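Local coordinates for protein ATPase associated with various cellular activities, AAA_5 (Staphylothermus marinus, PDB 6N0S) that probably binds and hydrolyses ATP through its AAA region as an McrB-type restriction protein, represented here by its N-terminal EVE domain of PUA-like fold, at residues Trp32-Lys37 with Arg128-Phe133; Ala39-Gly44 with Thr162-Val167; Asn4-Phe9 with Ile45-Glu50; Lys97-Ile102 with Phe132-Leu137. One frame throughout, in Å; residues are numbered along the deposited sequence.

Contact 1 (Trp32-Lys37 with Arg128-Phe133); sequences WGMIKK and RSDRFF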
# COMPACT_ATOMS: atom_id res chain seq x y z
N TRP A 32 4.38 2.62 -2.13
CA TRP A 32 5.15 3.21 -3.22
C TRP A 32 4.61 2.66 -4.52
O TRP A 32 3.99 1.60 -4.56
CB TRP A 32 6.64 2.90 -3.03
CG TRP A 32 7.01 1.48 -3.29
CD1 TRP A 32 7.03 0.46 -2.38
CD2 TRP A 32 7.43 0.93 -4.53
NE1 TRP A 32 7.43 -0.70 -2.99
CE2 TRP A 32 7.68 -0.43 -4.31
CE3 TRP A 32 7.60 1.46 -5.81
CZ2 TRP A 32 8.10 -1.28 -5.32
CZ3 TRP A 32 8.01 0.63 -6.81
CH2 TRP A 32 8.27 -0.74 -6.57
N GLY A 33 4.86 3.40 -5.59
CA GLY A 33 4.35 3.03 -6.88
C GLY A 33 4.73 4.06 -7.91
O GLY A 33 5.26 5.13 -7.59
N MSE A 34 4.43 3.74 -9.16
CA MSE A 34 4.72 4.62 -10.26
C MSE A 34 3.56 5.58 -10.42
O MSE A 34 2.43 5.15 -10.56
CB MSE A 34 4.92 3.83 -11.55
CG MSE A 34 5.26 4.70 -12.77
SE MSE A 34 5.51 3.59 -14.41
CE MSE A 34 6.71 2.42 -13.72
N ILE A 35 3.87 6.87 -10.44
CA ILE A 35 2.86 7.91 -10.34
C ILE A 35 1.88 7.79 -11.50
O ILE A 35 0.67 7.68 -11.29
CB ILE A 35 3.53 9.29 -10.25
CG1 ILE A 35 4.23 9.41 -8.90
CG2 ILE A 35 2.52 10.43 -10.45
CD1 ILE A 35 5.08 10.68 -8.70
N LYS A 36 2.38 7.73 -12.74
CA LYS A 36 1.50 7.72 -13.91
C LYS A 36 0.63 6.47 -13.97
O LYS A 36 -0.37 6.46 -14.70
CB LYS A 36 2.30 7.85 -15.21
CG LYS A 36 3.10 6.60 -15.60
CD LYS A 36 4.04 6.83 -16.79
CE LYS A 36 4.26 5.52 -17.60
NZ LYS A 36 5.08 5.70 -18.84
N LYS A 37 0.94 5.44 -13.20
CA LYS A 37 0.06 4.28 -13.11
C LYS A 37 -1.03 4.43 -12.05
O LYS A 37 -2.01 3.68 -12.10
CB LYS A 37 0.86 3.01 -12.79
CG LYS A 37 1.81 2.56 -13.88
CD LYS A 37 1.13 1.57 -14.85
CE LYS A 37 2.05 1.12 -16.00
NZ LYS A 37 3.21 0.30 -15.53
N ARG A 128 13.56 5.54 -17.87
CA ARG A 128 14.43 6.49 -17.19
C ARG A 128 13.66 7.70 -16.70
O ARG A 128 14.02 8.30 -15.67
CB ARG A 128 15.58 6.93 -18.11
CG ARG A 128 16.10 5.82 -19.04
CD ARG A 128 17.57 5.99 -19.45
NE ARG A 128 18.15 4.72 -19.89
CZ ARG A 128 18.52 3.73 -19.07
NH1 ARG A 128 18.39 3.88 -17.76
NH2 ARG A 128 19.02 2.60 -19.56
N SER A 129 12.60 8.08 -17.40
CA SER A 129 11.80 9.24 -17.04
C SER A 129 10.71 8.95 -16.01
O SER A 129 10.23 9.89 -15.36
CB SER A 129 11.14 9.82 -18.30
OG SER A 129 10.82 8.78 -19.20
N ASP A 130 10.31 7.69 -15.84
CA ASP A 130 9.19 7.39 -14.95
C ASP A 130 9.52 7.81 -13.53
O ASP A 130 10.64 7.61 -13.05
CB ASP A 130 8.85 5.90 -15.00
CG ASP A 130 8.27 5.46 -16.34
OD1 ASP A 130 7.84 6.34 -17.10
OD2 ASP A 130 8.23 4.24 -16.61
N ARG A 131 8.54 8.39 -12.86
CA ARG A 131 8.66 8.88 -11.49
C ARG A 131 7.81 8.05 -10.54
O ARG A 131 6.75 7.52 -10.92
CB ARG A 131 8.19 10.33 -11.37
CG ARG A 131 8.64 11.25 -12.50
CD ARG A 131 10.15 11.35 -12.51
NE ARG A 131 10.62 11.91 -11.24
CZ ARG A 131 11.85 11.78 -10.77
NH1 ARG A 131 12.76 11.09 -11.45
NH2 ARG A 131 12.16 12.31 -9.61
N PHE A 132 8.23 8.04 -9.29
CA PHE A 132 7.72 7.14 -8.26
C PHE A 132 7.41 7.93 -7.00
O PHE A 132 8.12 8.88 -6.67
CB PHE A 132 8.76 6.03 -7.95
CG PHE A 132 8.89 5.03 -9.02
CD1 PHE A 132 9.72 5.25 -10.11
CD2 PHE A 132 8.13 3.89 -8.99
CE1 PHE A 132 9.78 4.35 -11.14
CE2 PHE A 132 8.21 2.96 -10.02
CZ PHE A 132 9.02 3.20 -11.09
N PHE A 133 6.33 7.56 -6.32
CA PHE A 133 6.00 8.11 -5.01
C PHE A 133 6.39 7.12 -3.92
O PHE A 133 6.47 5.91 -4.15
CB PHE A 133 4.51 8.48 -4.90
CG PHE A 133 3.56 7.31 -4.94
CD1 PHE A 133 3.24 6.60 -3.80
CD2 PHE A 133 2.95 6.95 -6.12
CE1 PHE A 133 2.34 5.54 -3.85
CE2 PHE A 133 2.05 5.89 -6.17
CZ PHE A 133 1.75 5.19 -5.03
O HOH W 1 5.42 7.85 -13.37

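Contact 2 (Ala39-Gly44 with Thr162-Val167); sequences ASEYRG and TGRYLV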
# COMPACT_ATOMS: atom_id res chain seq x y z
N ALA A 39 -2.31 7.66 -10.67
CA ALA A 39 -2.25 9.10 -10.48
C ALA A 39 -3.35 9.58 -9.55
O ALA A 39 -3.10 10.36 -8.63
CB ALA A 39 -2.34 9.83 -11.82
N SER A 40 -4.59 9.16 -9.80
CA SER A 40 -5.68 9.65 -8.95
C SER A 40 -5.60 9.08 -7.53
O SER A 40 -6.06 9.72 -6.57
CB SER A 40 -7.03 9.32 -9.58
OG SER A 40 -7.35 7.96 -9.47
N GLU A 41 -5.04 7.88 -7.37
CA GLU A 41 -4.84 7.28 -6.04
C GLU A 41 -3.79 8.04 -5.26
O GLU A 41 -4.01 8.45 -4.11
CB GLU A 41 -4.43 5.83 -6.20
CG GLU A 41 -5.57 4.96 -6.76
CD GLU A 41 -5.13 3.75 -7.59
OE1 GLU A 41 -4.37 2.86 -7.10
OE2 GLU A 41 -5.59 3.68 -8.76
N TYR A 42 -2.64 8.27 -5.88
CA TYR A 42 -1.63 9.13 -5.28
C TYR A 42 -2.20 10.51 -4.95
O TYR A 42 -1.99 11.03 -3.85
CB TYR A 42 -0.46 9.25 -6.24
CG TYR A 42 0.68 10.12 -5.75
CD1 TYR A 42 1.16 9.99 -4.46
CD2 TYR A 42 1.30 11.04 -6.59
CE1 TYR A 42 2.22 10.77 -4.01
CE2 TYR A 42 2.37 11.80 -6.15
CZ TYR A 42 2.83 11.65 -4.86
OH TYR A 42 3.89 12.40 -4.40
N ARG A 43 -2.89 11.14 -5.91
CA ARG A 43 -3.41 12.47 -5.64
C ARG A 43 -4.41 12.42 -4.48
O ARG A 43 -4.36 13.25 -3.57
CB ARG A 43 -4.02 13.06 -6.92
CG ARG A 43 -4.24 14.58 -6.93
CD ARG A 43 -4.12 15.20 -8.38
NE ARG A 43 -4.74 14.32 -9.35
CZ ARG A 43 -4.17 13.83 -10.45
NH1 ARG A 43 -2.95 14.17 -10.80
NH2 ARG A 43 -4.85 13.00 -11.20
N GLY A 44 -5.30 11.43 -4.48
CA GLY A 44 -6.26 11.30 -3.39
C GLY A 44 -5.63 11.08 -2.03
O GLY A 44 -6.04 11.68 -1.03
N THR A 162 -10.44 -3.40 -8.90
CA THR A 162 -9.71 -4.02 -10.00
C THR A 162 -8.65 -3.07 -10.54
O THR A 162 -8.94 -1.91 -10.86
CB THR A 162 -10.68 -4.43 -11.11
OG1 THR A 162 -11.75 -5.20 -10.54
CG2 THR A 162 -9.99 -5.29 -12.12
N GLY A 163 -7.42 -3.56 -10.60
CA GLY A 163 -6.31 -2.77 -11.12
C GLY A 163 -5.86 -1.63 -10.25
O GLY A 163 -5.16 -0.73 -10.74
N ARG A 164 -6.26 -1.60 -8.99
CA ARG A 164 -5.90 -0.52 -8.09
C ARG A 164 -4.77 -0.93 -7.18
O ARG A 164 -4.61 -2.10 -6.87
CB ARG A 164 -7.10 -0.11 -7.24
CG ARG A 164 -8.33 0.32 -8.04
CD ARG A 164 -8.16 1.66 -8.62
NE ARG A 164 -9.38 2.10 -9.28
CZ ARG A 164 -9.48 3.27 -9.91
NH1 ARG A 164 -8.42 4.10 -9.95
NH2 ARG A 164 -10.61 3.62 -10.52
N TYR A 165 -4.05 0.06 -6.66
CA TYR A 165 -3.06 -0.15 -5.62
C TYR A 165 -3.51 0.42 -4.28
O TYR A 165 -3.40 -0.25 -3.26
CB TYR A 165 -1.70 0.48 -6.04
CG TYR A 165 -0.64 0.46 -4.95
CD1 TYR A 165 -0.32 -0.71 -4.26
CD2 TYR A 165 0.03 1.62 -4.59
CE1 TYR A 165 0.62 -0.70 -3.27
CE2 TYR A 165 0.96 1.63 -3.60
CZ TYR A 165 1.26 0.46 -2.94
OH TYR A 165 2.20 0.47 -1.94
N LEU A 166 -4.04 1.64 -4.25
CA LEU A 166 -4.56 2.24 -3.03
C LEU A 166 -6.01 2.66 -3.25
O LEU A 166 -6.30 3.37 -4.22
CB LEU A 166 -3.74 3.45 -2.63
CG LEU A 166 -2.29 3.15 -2.34
CD1 LEU A 166 -1.43 4.44 -2.32
CD2 LEU A 166 -2.23 2.43 -1.02
N VAL A 167 -6.91 2.21 -2.37
CA VAL A 167 -8.31 2.61 -2.51
C VAL A 167 -8.83 3.17 -1.19
O VAL A 167 -8.44 2.69 -0.10
CB VAL A 167 -9.18 1.43 -2.98
CG1 VAL A 167 -8.78 1.01 -4.42
CG2 VAL A 167 -9.04 0.26 -2.02

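Contact 3 (Asn4-Phe9 with Ile45-Glu50); sequences NKILGF and IRYSLE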
# COMPACT_ATOMS: atom_id res chain seq x y z
N ASN A 4 -7.23 18.20 -10.07
CA ASN A 4 -7.31 17.02 -10.89
C ASN A 4 -8.07 15.96 -10.12
O ASN A 4 -8.46 16.15 -8.96
CB ASN A 4 -5.92 16.54 -11.26
CG ASN A 4 -5.21 17.52 -12.09
OD1 ASN A 4 -5.61 17.79 -13.24
ND2 ASN A 4 -4.16 18.09 -11.54
N LYS A 5 -8.27 14.83 -10.75
CA LYS A 5 -9.18 13.87 -10.18
C LYS A 5 -8.47 13.09 -9.08
O LYS A 5 -7.25 12.86 -9.13
CB LYS A 5 -9.78 12.96 -11.25
CG LYS A 5 -8.90 12.43 -12.35
CD LYS A 5 -9.82 12.02 -13.53
CE LYS A 5 -9.24 10.93 -14.44
NZ LYS A 5 -9.98 10.81 -15.77
N ILE A 6 -9.25 12.78 -8.05
CA ILE A 6 -8.83 11.91 -6.96
C ILE A 6 -9.78 10.73 -6.91
O ILE A 6 -10.98 10.89 -7.14
CB ILE A 6 -8.82 12.68 -5.63
CG1 ILE A 6 -10.19 13.32 -5.37
CG2 ILE A 6 -7.76 13.82 -5.70
CD1 ILE A 6 -10.31 13.92 -3.98
N LEU A 7 -9.24 9.56 -6.64
CA LEU A 7 -10.07 8.38 -6.51
C LEU A 7 -11.02 8.53 -5.33
O LEU A 7 -12.19 8.14 -5.40
CB LEU A 7 -9.22 7.13 -6.36
CG LEU A 7 -10.01 5.83 -6.27
CD1 LEU A 7 -10.88 5.71 -7.52
CD2 LEU A 7 -9.09 4.64 -6.14
N GLY A 8 -10.54 9.13 -4.24
CA GLY A 8 -11.41 9.38 -3.11
C GLY A 8 -10.70 10.29 -2.13
O GLY A 8 -9.59 10.77 -2.38
N PHE A 9 -11.39 10.50 -1.02
CA PHE A 9 -10.99 11.43 0.04
C PHE A 9 -11.37 10.75 1.35
O PHE A 9 -12.55 10.48 1.57
CB PHE A 9 -11.70 12.79 -0.12
CG PHE A 9 -11.34 13.78 0.94
CD1 PHE A 9 -10.07 14.31 0.99
CD2 PHE A 9 -12.26 14.14 1.92
CE1 PHE A 9 -9.71 15.20 1.98
CE2 PHE A 9 -11.90 15.04 2.94
CZ PHE A 9 -10.63 15.57 2.96
N ILE A 45 -4.65 10.18 -1.95
CA ILE A 45 -4.11 9.91 -0.62
C ILE A 45 -3.26 11.09 -0.14
O ILE A 45 -3.29 11.44 1.05
CB ILE A 45 -3.36 8.56 -0.61
CG1 ILE A 45 -3.31 8.01 0.82
CG2 ILE A 45 -2.03 8.69 -1.22
CD1 ILE A 45 -3.03 6.47 0.89
N ARG A 46 -2.53 11.74 -1.04
CA ARG A 46 -1.78 12.93 -0.66
C ARG A 46 -2.70 14.02 -0.12
O ARG A 46 -2.42 14.63 0.92
CB ARG A 46 -0.99 13.47 -1.87
CG ARG A 46 0.39 14.01 -1.58
CD ARG A 46 1.17 14.37 -2.86
NE ARG A 46 0.53 15.41 -3.66
CZ ARG A 46 -0.06 15.22 -4.84
NH1 ARG A 46 -0.10 14.02 -5.41
NH2 ARG A 46 -0.62 16.26 -5.47
N TYR A 47 -3.83 14.25 -0.79
CA TYR A 47 -4.78 15.27 -0.34
C TYR A 47 -5.45 14.84 0.97
O TYR A 47 -5.72 15.68 1.84
CB TYR A 47 -5.81 15.53 -1.43
CG TYR A 47 -6.85 16.57 -1.08
CD1 TYR A 47 -6.51 17.91 -0.92
CD2 TYR A 47 -8.17 16.20 -0.89
CE1 TYR A 47 -7.47 18.86 -0.59
CE2 TYR A 47 -9.13 17.14 -0.56
CZ TYR A 47 -8.78 18.47 -0.41
OH TYR A 47 -9.75 19.38 -0.07
N SER A 48 -5.71 13.54 1.13
CA SER A 48 -6.27 13.04 2.38
C SER A 48 -5.30 13.27 3.53
O SER A 48 -5.71 13.64 4.64
CB SER A 48 -6.59 11.55 2.26
OG SER A 48 -7.63 11.28 1.29
N LEU A 49 -4.02 12.99 3.31
CA LEU A 49 -3.04 13.19 4.37
C LEU A 49 -2.99 14.64 4.79
O LEU A 49 -2.89 14.94 5.99
CB LEU A 49 -1.66 12.74 3.90
CG LEU A 49 -0.54 12.98 4.90
CD1 LEU A 49 -0.80 12.16 6.13
CD2 LEU A 49 0.79 12.65 4.31
N GLU A 50 -3.04 15.55 3.81
CA GLU A 50 -2.99 16.98 4.10
C GLU A 50 -4.15 17.41 4.98
O GLU A 50 -3.97 18.15 5.94
CB GLU A 50 -2.98 17.77 2.78
CG GLU A 50 -2.72 19.28 2.90
CD GLU A 50 -3.50 20.13 1.86
OE1 GLU A 50 -4.17 21.11 2.26
OE2 GLU A 50 -3.43 19.81 0.65

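Contact 4 (Lys97-Ile102 with Phe132-Leu137); sequences KVLRKI and FFLFRL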
# COMPACT_ATOMS: atom_id res chain seq x y z
N LYS A 97 16.98 1.86 -4.18
CA LYS A 97 18.04 1.97 -3.20
C LYS A 97 17.49 2.41 -1.86
O LYS A 97 17.93 1.93 -0.81
CB LYS A 97 19.09 2.95 -3.76
CG LYS A 97 20.30 3.18 -2.90
CD LYS A 97 21.29 4.11 -3.62
CE LYS A 97 22.52 4.39 -2.77
NZ LYS A 97 23.43 3.18 -2.68
N VAL A 98 16.49 3.29 -1.86
CA VAL A 98 15.87 3.70 -0.60
C VAL A 98 15.10 2.55 0.03
O VAL A 98 15.16 2.32 1.24
CB VAL A 98 14.94 4.91 -0.85
CG1 VAL A 98 14.11 5.19 0.39
CG2 VAL A 98 15.75 6.13 -1.29
N LEU A 99 14.32 1.83 -0.79
CA LEU A 99 13.56 0.69 -0.26
C LEU A 99 14.48 -0.43 0.22
O LEU A 99 14.21 -1.06 1.25
CB LEU A 99 12.62 0.15 -1.33
CG LEU A 99 11.53 1.13 -1.79
CD1 LEU A 99 10.80 0.61 -3.05
CD2 LEU A 99 10.58 1.33 -0.65
N ARG A 100 15.55 -0.72 -0.52
CA ARG A 100 16.46 -1.79 -0.08
C ARG A 100 17.01 -1.49 1.31
O ARG A 100 17.08 -2.37 2.18
CB ARG A 100 17.60 -1.97 -1.09
CG ARG A 100 18.72 -3.01 -0.64
CD ARG A 100 19.73 -3.32 -1.78
NE ARG A 100 19.12 -3.98 -2.93
CZ ARG A 100 18.93 -5.28 -3.07
NH1 ARG A 100 19.33 -6.14 -2.13
NH2 ARG A 100 18.33 -5.72 -4.17
N LYS A 101 17.41 -0.23 1.55
CA LYS A 101 17.88 0.15 2.88
C LYS A 101 16.78 -0.04 3.91
O LYS A 101 17.02 -0.60 4.99
CB LYS A 101 18.39 1.58 2.86
CG LYS A 101 18.68 2.15 4.24
CD LYS A 101 19.43 3.48 4.13
CE LYS A 101 19.32 4.31 5.40
NZ LYS A 101 19.60 3.49 6.63
N ILE A 102 15.57 0.42 3.62
CA ILE A 102 14.50 0.27 4.60
C ILE A 102 14.24 -1.21 4.88
O ILE A 102 14.06 -1.62 6.03
CB ILE A 102 13.22 0.99 4.13
CG1 ILE A 102 13.44 2.49 4.15
CG2 ILE A 102 12.08 0.65 5.04
CD1 ILE A 102 12.45 3.29 3.30
N PHE A 132 8.23 8.04 -9.29
CA PHE A 132 7.72 7.14 -8.26
C PHE A 132 7.41 7.93 -7.00
O PHE A 132 8.12 8.88 -6.67
CB PHE A 132 8.76 6.03 -7.95
CG PHE A 132 8.89 5.03 -9.02
CD1 PHE A 132 9.72 5.25 -10.11
CD2 PHE A 132 8.13 3.89 -8.99
CE1 PHE A 132 9.78 4.35 -11.14
CE2 PHE A 132 8.21 2.96 -10.02
CZ PHE A 132 9.02 3.20 -11.09
N PHE A 133 6.33 7.56 -6.32
CA PHE A 133 6.00 8.11 -5.01
C PHE A 133 6.39 7.12 -3.92
O PHE A 133 6.47 5.91 -4.15
CB PHE A 133 4.51 8.48 -4.90
CG PHE A 133 3.56 7.31 -4.94
CD1 PHE A 133 3.24 6.60 -3.80
CD2 PHE A 133 2.95 6.95 -6.12
CE1 PHE A 133 2.34 5.54 -3.85
CE2 PHE A 133 2.05 5.89 -6.17
CZ PHE A 133 1.75 5.19 -5.03
N LEU A 134 6.62 7.67 -2.71
CA LEU A 134 6.99 6.89 -1.54
C LEU A 134 6.41 7.53 -0.29
O LEU A 134 6.67 8.70 -0.02
CB LEU A 134 8.50 6.80 -1.40
CG LEU A 134 9.08 6.10 -0.17
CD1 LEU A 134 8.59 4.70 -0.09
CD2 LEU A 134 10.57 6.13 -0.29
N PHE A 135 5.68 6.75 0.48
CA PHE A 135 5.24 7.14 1.81
C PHE A 135 5.86 6.18 2.82
O PHE A 135 5.80 4.96 2.65
CB PHE A 135 3.72 7.11 1.94
CG PHE A 135 3.01 8.12 1.08
CD1 PHE A 135 3.02 9.46 1.42
CD2 PHE A 135 2.35 7.74 -0.06
CE1 PHE A 135 2.36 10.40 0.67
CE2 PHE A 135 1.70 8.69 -0.83
CZ PHE A 135 1.71 10.03 -0.45
N ARG A 136 6.43 6.73 3.89
CA ARG A 136 6.91 5.91 5.00
C ARG A 136 5.77 5.71 5.99
O ARG A 136 5.19 6.69 6.47
CB ARG A 136 8.11 6.57 5.66
CG ARG A 136 9.37 6.50 4.81
CD ARG A 136 10.45 7.41 5.34
NE ARG A 136 11.77 6.83 5.17
CZ ARG A 136 12.57 7.03 4.13
NH1 ARG A 136 12.18 7.81 3.12
NH2 ARG A 136 13.77 6.47 4.09
N LEU A 137 5.44 4.45 6.29
CA LEU A 137 4.45 4.05 7.27
C LEU A 137 5.10 3.82 8.64
O LEU A 137 6.32 3.71 8.77
CB LEU A 137 3.76 2.75 6.83
CG LEU A 137 3.10 2.82 5.45
CD1 LEU A 137 2.60 1.45 5.04
CD2 LEU A 137 1.98 3.85 5.45

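Contact 1 (Trp32-Lys37 with Arg128-Phe133)
F132 meets two apolar side chains of the neighbouring strand, M34 and W32. M34 is a selenomethionine, and its CE lies 3.6 Å from CZ of F132. Its chain runs extended as far as SE and then turns at chi3 (-52°), which brings CE to the ring. W32 lies beside F132 and points the same way. CD2 of F132 sits at the edge of the indole, 3.9 Å from CZ3 of W32. This is antiparallel pairing in a three-stranded sheet: 30-34 is an outer strand and 132-136 the middle one. M34 and F132 form a non-hydrogen-bonded pair. Helices 92-105 and 110-124 pack on the face that carries them, and there W32 NE1 bonds to the hydroxyl of Y116.

F133 is on the other face. Its CG stands between the backbone N and the carbonyl carbon (chi1 66°), and the ring lies over G33. CA of G33 is 4.1 Å from the ring centroid in a CH-pi contact. CG1 of I35 meets the same ring at its edge, 3.9 Å from CD2 of F133.

G33 and F133 are the hydrogen-bonded pair. F133 N donates to G33 O at 2.9 Å, while the return bond from G33 N to F133 O is weak. Past the strand end, I35 N reaches R131 O at 3.0 Å and almost straight (172°). A water accepts from both K36 N and R131 N. At the polar edge D130 OD2 takes S127 N. D130 OD1 faces K36 NZ at 3.3 Å, a salt bridge whose hydrogen bond is weak.

Contact 2 (Ala39-Gly44 with Thr162-Val167)
The first turn of helix 39-52 is tied to the start of strand 166-169 by one buried carboxylate, that of E41. OE1 of E41 accepts two backbone N-H groups in a row. Y165 N lies 2.9 Å from OE1 of E41, on its syn side. L166 N lies 3.1 Å from the same OE1, on the anti side, and both come from one face of the carboxylate. H38 ND1 adds a weak bond to this oxygen. The other oxygen, OE2, forms a salt bridge with R164, whose NH1 is 3.1 Å away. OE2 lies in the guanidinium plane, but the two flat groups are turned 72° apart. R164 bends at chi2 (-75°), and this sets its CD 3.3 Å from OE2 of E41.

Strand 166-169 is an outer strand of the five-stranded mixed sheet of this PUA-like domain, so E41 joins helix to sheet edge. An alanine here would probably leave the N-H groups of Y165 and L166 without this acceptor and R164 without its carboxylate mate.

The aliphatic part of E41 is also in close contact. Its CG lies 3.1 Å from L166 O, and CB of E41 is 4.3 Å from CB of L166. R164 NH1 makes a long, weak ion pair with a bound sulfate as well. The Y165 ring leads away from the helix, and its hydroxyl bonds to E15 OE2 and W32 N.

Contact 3 (Asn4-Phe9 with Ile45-Glu50)
F9 and Y47 bring their rings together at the surface, one from the N-terminal loop and one from helix 39-52. Both side chains have CG anti to the backbone N, beside the carbonyl carbon (chi1 179° in F9, 180° in Y47). The two side chains cross obliquely. Their rings form an oblique aromatic pair, with centroids 5.0 Å apart and planes inclined at 43°. The CD1 and CE1 atoms of F9 meet CD2 and CE2 of Y47: CE1 of F9 is 3.2 Å from CE2 of Y47, and CD1 of F9 is 3.3 Å from CD2 of Y47. This is close packing for carbon atoms.

I6 comes to Y47 from the loop as well. Its CD1 lies 4.4 Å from CD2 of Y47, a looser contact. P2 also touches Y47, and F52 and K51 of the same helix touch F9. An alanine in place of Y47 would probably open a gap beside CD1 and CE1 of F9 and leave the F9 ring freer to turn.

S48, the next residue on the helix, faces the loop backbone. Its OG is 3.6 Å from CA of F9 and 3.9 Å from CD1 of F9. OG is bonded to G44 O, one turn back, and to S10 N, just past the loop segment.

The contact is an N-terminal loop, ahead of strand 12-17, packed against a helix whose I45 and S48 pack on strand 54-61, an alpha/beta arrangement in this PUA-like domain.

Contact 4 (Lys97-Ile102 with Phe132-Leu137)
The bond from I102 N to V98 O, 3.1 Å, spans one turn of helix 92-105. V98 and I102, a turn apart, both point toward strand 132-136, where R136 meets them. The guanidinium of R136 lies against these two apolar groups. CD1 of I102 sits over one of its faces, offset toward the rim, and is 3.5 Å from NH2 of R136. CG1 of V98 is 3.9 Å from the same NH2, and the V98 and R136 side chains cross at about a right angle. R136 is exposed and lies at the solvent side of the contact.

The buried part is made by L134. Its CG is anti to the backbone N (chi1 176°), and its two methyls go to different partners. CD2 of L134 meets CG1 of V98 at 3.7 Å. CD1 of L134 meets CD2 of L99 at 4.0 Å, where the two leucine side chains pass antiparallel to one another. T30 of the next strand touches both leucines.

The helix and strand segments run nearly the same way, 24° apart, with axes 11.2 Å from each other. This is an alpha helix packed on one face of a small antiparallel sheet, over its middle strand.

Following the chain from the N terminus, the loop 4-9 opens contact 3, strand 30-34 opens contact 1 and the start of helix 39-52 opens contact 2. Contact 3 closes first, on the same helix, crossing contacts 1 and 2 before contact 4 opens in helix 92-105. Contacts 1 and 4 close on strand 132-136, their ranges overlapping at F132 and F133. Contact 2 closes last, at 162-167. It crosses contact 1 and encloses contact 4. Contacts 2 and 3 tie helix 39-52 to the sheet edge and the N-terminal loop. Contact 1 pairs two strands of the small sheet, and contact 4 packs helix 92-105 on it. Y42 packing on F133 joins the two halves.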